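Signal recognition particle subunit srp14 (Schizosaccharomyces pombe, PDB 2W9J) is a subunit of the fungal signal recognition particle, probably helping it target secretory and membrane proteins cotranslationally to the endoplasmic reticulum. Local coordinates at residues L3-F8 against T68-S73. Numbering follows the deposited sequence.
Sequences LSNEEF and TDFFQS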
ATOM      1  N   LEU A   3      -7.343  -5.730  -1.898  1.00 39.29           N
ATOM      2  CA  LEU A   3      -6.478  -6.656  -1.188  1.00 40.04           C
ATOM      3  C   LEU A   3      -6.517  -6.385   0.310  1.00 40.83           C
ATOM      4  O   LEU A   3      -6.793  -5.257   0.744  1.00 40.93           O
ATOM      5  CB  LEU A   3      -5.028  -6.518  -1.675  1.00 39.52           C
ATOM      6  CG  LEU A   3      -4.709  -6.617  -3.170  1.00 38.50           C
ATOM      7  CD1 LEU A   3      -3.387  -5.910  -3.487  1.00 36.62           C
ATOM      8  CD2 LEU A   3      -4.683  -8.060  -3.642  1.00 35.72           C
ATOM      9  N   SER A   4      -6.229  -7.421   1.093  1.00 41.51           N
ATOM     10  CA  SER A   4      -5.971  -7.240   2.512  1.00 42.24           C
ATOM     11  C   SER A   4      -4.680  -6.449   2.664  1.00 42.63           C
ATOM     12  O   SER A   4      -3.848  -6.427   1.758  1.00 42.59           O
ATOM     13  CB  SER A   4      -5.847  -8.593   3.224  1.00 42.38           C
ATOM     14  OG  SER A   4      -4.744  -9.338   2.727  1.00 43.03           O
ATOM     15  N   ASN A   5      -4.535  -5.791   3.810  1.00 43.35           N
ATOM     16  CA  ASN A   5      -3.335  -5.054   4.150  1.00 44.17           C
ATOM     17  C   ASN A   5      -2.056  -5.874   3.968  1.00 45.31           C
ATOM     18  O   ASN A   5      -1.098  -5.402   3.350  1.00 46.14           O
ATOM     19  CB  ASN A   5      -3.436  -4.532   5.581  1.00 43.70           C
ATOM     20  CG  ASN A   5      -4.673  -3.679   5.803  1.00 43.46           C
ATOM     21  OD1 ASN A   5      -5.473  -3.481   4.885  1.00 42.56           O
ATOM     22  ND2 ASN A   5      -4.837  -3.166   7.028  1.00 41.08           N
ATOM     23  N   GLU A   6      -2.044  -7.099   4.485  1.00 46.02           N
ATOM     24  CA  GLU A   6      -0.852  -7.938   4.422  1.00 46.83           C
ATOM     25  C   GLU A   6      -0.508  -8.320   2.981  1.00 46.92           C
ATOM     26  O   GLU A   6       0.655  -8.384   2.618  1.00 47.55           O
ATOM     27  CB  GLU A   6      -0.968  -9.152   5.367  1.00 46.93           C
ATOM     28  CG  GLU A   6      -0.902  -8.746   6.868  1.00 49.41           C
ATOM     29  CD  GLU A   6      -1.077  -9.905   7.886  1.00 52.89           C
ATOM     30  OE1 GLU A   6      -1.631 -10.979   7.538  1.00 53.80           O
ATOM     31  OE2 GLU A   6      -0.660  -9.726   9.062  1.00 53.89           O
ATOM     32  N   GLU A   7      -1.514  -8.530   2.144  1.00 47.31           N
ATOM     33  CA  GLU A   7      -1.269  -8.780   0.717  1.00 47.65           C
ATOM     34  C   GLU A   7      -0.849  -7.516  -0.065  1.00 47.18           C
ATOM     35  O   GLU A   7      -0.027  -7.600  -0.973  1.00 47.45           O
ATOM     36  CB  GLU A   7      -2.480  -9.460   0.059  1.00 47.86           C
ATOM     37  CG  GLU A   7      -2.198 -10.080  -1.311  1.00 49.98           C
ATOM     38  CD  GLU A   7      -1.009 -11.049  -1.294  1.00 53.12           C
ATOM     39  OE1 GLU A   7      -0.990 -11.960  -0.432  1.00 54.38           O
ATOM     40  OE2 GLU A   7      -0.090 -10.899  -2.142  1.00 53.91           O
ATOM     41  N   PHE A   8      -1.407  -6.359   0.292  1.00 46.57           N
ATOM     42  CA  PHE A   8      -1.057  -5.087  -0.354  1.00 46.09           C
ATOM     43  C   PHE A   8       0.416  -4.774  -0.157  1.00 46.51           C
ATOM     44  O   PHE A   8       1.099  -4.367  -1.090  1.00 47.06           O
ATOM     45  CB  PHE A   8      -1.898  -3.960   0.233  1.00 45.73           C
ATOM     46  CG  PHE A   8      -1.562  -2.585  -0.296  1.00 43.37           C
ATOM     47  CD1 PHE A   8      -2.246  -2.061  -1.388  1.00 41.85           C
ATOM     48  CD2 PHE A   8      -0.618  -1.792   0.330  1.00 40.56           C
ATOM     49  CE1 PHE A   8      -1.958  -0.794  -1.868  1.00 38.86           C
ATOM     50  CE2 PHE A   8      -0.331  -0.519  -0.147  1.00 39.81           C
ATOM     51  CZ  PHE A   8      -1.004  -0.022  -1.238  1.00 38.76           C
ATOM     52  N   THR A  68      -1.365   3.209  12.711  1.00 47.36           N
ATOM     53  CA  THR A  68       0.002   3.120  13.241  1.00 47.56           C
ATOM     54  C   THR A  68       0.746   1.898  12.677  1.00 47.47           C
ATOM     55  O   THR A  68       1.808   2.036  12.054  1.00 47.50           O
ATOM     56  CB  THR A  68      -0.008   3.040  14.780  1.00 47.58           C
ATOM     57  OG1 THR A  68      -0.604   4.225  15.318  1.00 48.13           O
ATOM     58  CG2 THR A  68       1.398   2.892  15.318  1.00 47.68           C
ATOM     59  N   ASP A  69       0.153   0.717  12.894  1.00 47.26           N
ATOM     60  CA  ASP A  69       0.698  -0.577  12.474  1.00 46.63           C
ATOM     61  C   ASP A  69       0.980  -0.625  10.987  1.00 46.12           C
ATOM     62  O   ASP A  69       2.085  -0.992  10.574  1.00 45.70           O
ATOM     63  CB  ASP A  69      -0.281  -1.697  12.834  1.00 46.75           C
ATOM     64  CG  ASP A  69      -0.202  -2.101  14.299  1.00 47.82           C
ATOM     65  OD1 ASP A  69       0.895  -2.536  14.749  1.00 48.23           O
ATOM     66  OD2 ASP A  69      -1.243  -2.001  14.998  1.00 48.18           O
ATOM     67  N   PHE A  70      -0.029  -0.247  10.197  1.00 45.59           N
ATOM     68  CA  PHE A  70       0.050  -0.299   8.747  1.00 45.20           C
ATOM     69  C   PHE A  70       1.087   0.645   8.203  1.00 45.46           C
ATOM     70  O   PHE A  70       1.866   0.265   7.344  1.00 45.33           O
ATOM     71  CB  PHE A  70      -1.299  -0.006   8.080  1.00 45.08           C
ATOM     72  CG  PHE A  70      -1.238  -0.082   6.587  1.00 43.43           C
ATOM     73  CD1 PHE A  70      -1.392  -1.294   5.940  1.00 41.40           C
ATOM     74  CD2 PHE A  70      -0.954   1.054   5.827  1.00 42.95           C
ATOM     75  CE1 PHE A  70      -1.300  -1.375   4.548  1.00 42.00           C
ATOM     76  CE2 PHE A  70      -0.863   0.980   4.440  1.00 42.20           C
ATOM     77  CZ  PHE A  70      -1.039  -0.241   3.797  1.00 41.45           C
ATOM     78  N   PHE A  71       1.095   1.878   8.688  1.00 46.23           N
ATOM     79  CA  PHE A  71       2.101   2.828   8.236  1.00 47.50           C
ATOM     80  C   PHE A  71       3.496   2.483   8.743  1.00 48.12           C
ATOM     81  O   PHE A  71       4.493   2.791   8.090  1.00 47.88           O
ATOM     82  CB  PHE A  71       1.684   4.275   8.510  1.00 47.40           C
ATOM     83  CG  PHE A  71       0.521   4.706   7.672  1.00 48.68           C
ATOM     84  CD1 PHE A  71      -0.723   4.945   8.243  1.00 48.92           C
ATOM     85  CD2 PHE A  71       0.646   4.796   6.284  1.00 49.62           C
ATOM     86  CE1 PHE A  71      -1.814   5.304   7.451  1.00 48.51           C
ATOM     87  CE2 PHE A  71      -0.440   5.153   5.489  1.00 48.79           C
ATOM     88  CZ  PHE A  71      -1.671   5.407   6.075  1.00 48.77           C
ATOM     89  N   GLN A  72       3.558   1.799   9.880  1.00 49.40           N
ATOM     90  CA  GLN A  72       4.833   1.269  10.357  1.00 50.79           C
ATOM     91  C   GLN A  72       5.364   0.178   9.407  1.00 51.36           C
ATOM     92  O   GLN A  72       6.546   0.170   9.096  1.00 51.31           O
ATOM     93  CB  GLN A  72       4.718   0.767  11.795  1.00 50.71           C
ATOM     94  CG  GLN A  72       6.046   0.554  12.500  1.00 52.44           C
ATOM     95  CD  GLN A  72       6.749   1.854  12.875  1.00 53.91           C
ATOM     96  OE1 GLN A  72       7.292   2.557  12.012  1.00 54.62           O
ATOM     97  NE2 GLN A  72       6.757   2.170  14.175  1.00 52.81           N
ATOM     98  N   SER A  73       4.485  -0.710   8.935  1.00 52.29           N
ATOM     99  CA  SER A  73       4.852  -1.760   7.965  1.00 53.23           C
ATOM    100  C   SER A  73       5.120  -1.182   6.589  1.00 53.84           C
ATOM    101  O   SER A  73       5.954  -1.698   5.845  1.00 54.03           O
ATOM    102  CB  SER A  73       3.725  -2.782   7.816  1.00 53.12           C
ATOM    103  OG  SER A  73       3.827  -3.822   8.760  1.00 54.01           O
TER
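The ring of Phe-70 meets Phe-8 at its edge. Phe-8 CD2 lies close to the plane of that ring, 3.8 Å from Phe-70 CZ, and the two side chains cross at about a right angle. Asn-5 comes to the same ring obliquely, its CB 3.8 Å from Phe-70 CD1 and 3.9 Å from Phe-70 CE1. The ring of Phe-71 carries Phe-70 CD2 over the centre of one face. Both touching phenylalanines hold CG anti to the backbone N (chi1 176° in Phe-8, -179° in Phe-70), which carries each ring out of its helix into the shared interior. Across the helices, the contact is carbon-to-carbon packing of Asn-5 CB and Phe-8 on the Phe-70 ring. A serine in place of Phe-70 would probably leave Phe-8 CD2 and Asn-5 CB without the ring they pack against across the contact, and open a gap between the helices. At the start of helix 5-17, Ser-4 is the N-cap, its OG accepting a weak bond from Glu-7 N. Phe-8 also packs on Ile-48 and Ile-58, and Phe-70 on Ile-48 and Val-62. The two helices thus lie together on strands 45-51 and 57-63 of the antiparallel sheet, as in the alpha/beta fold of the SRP9/SRP14 family.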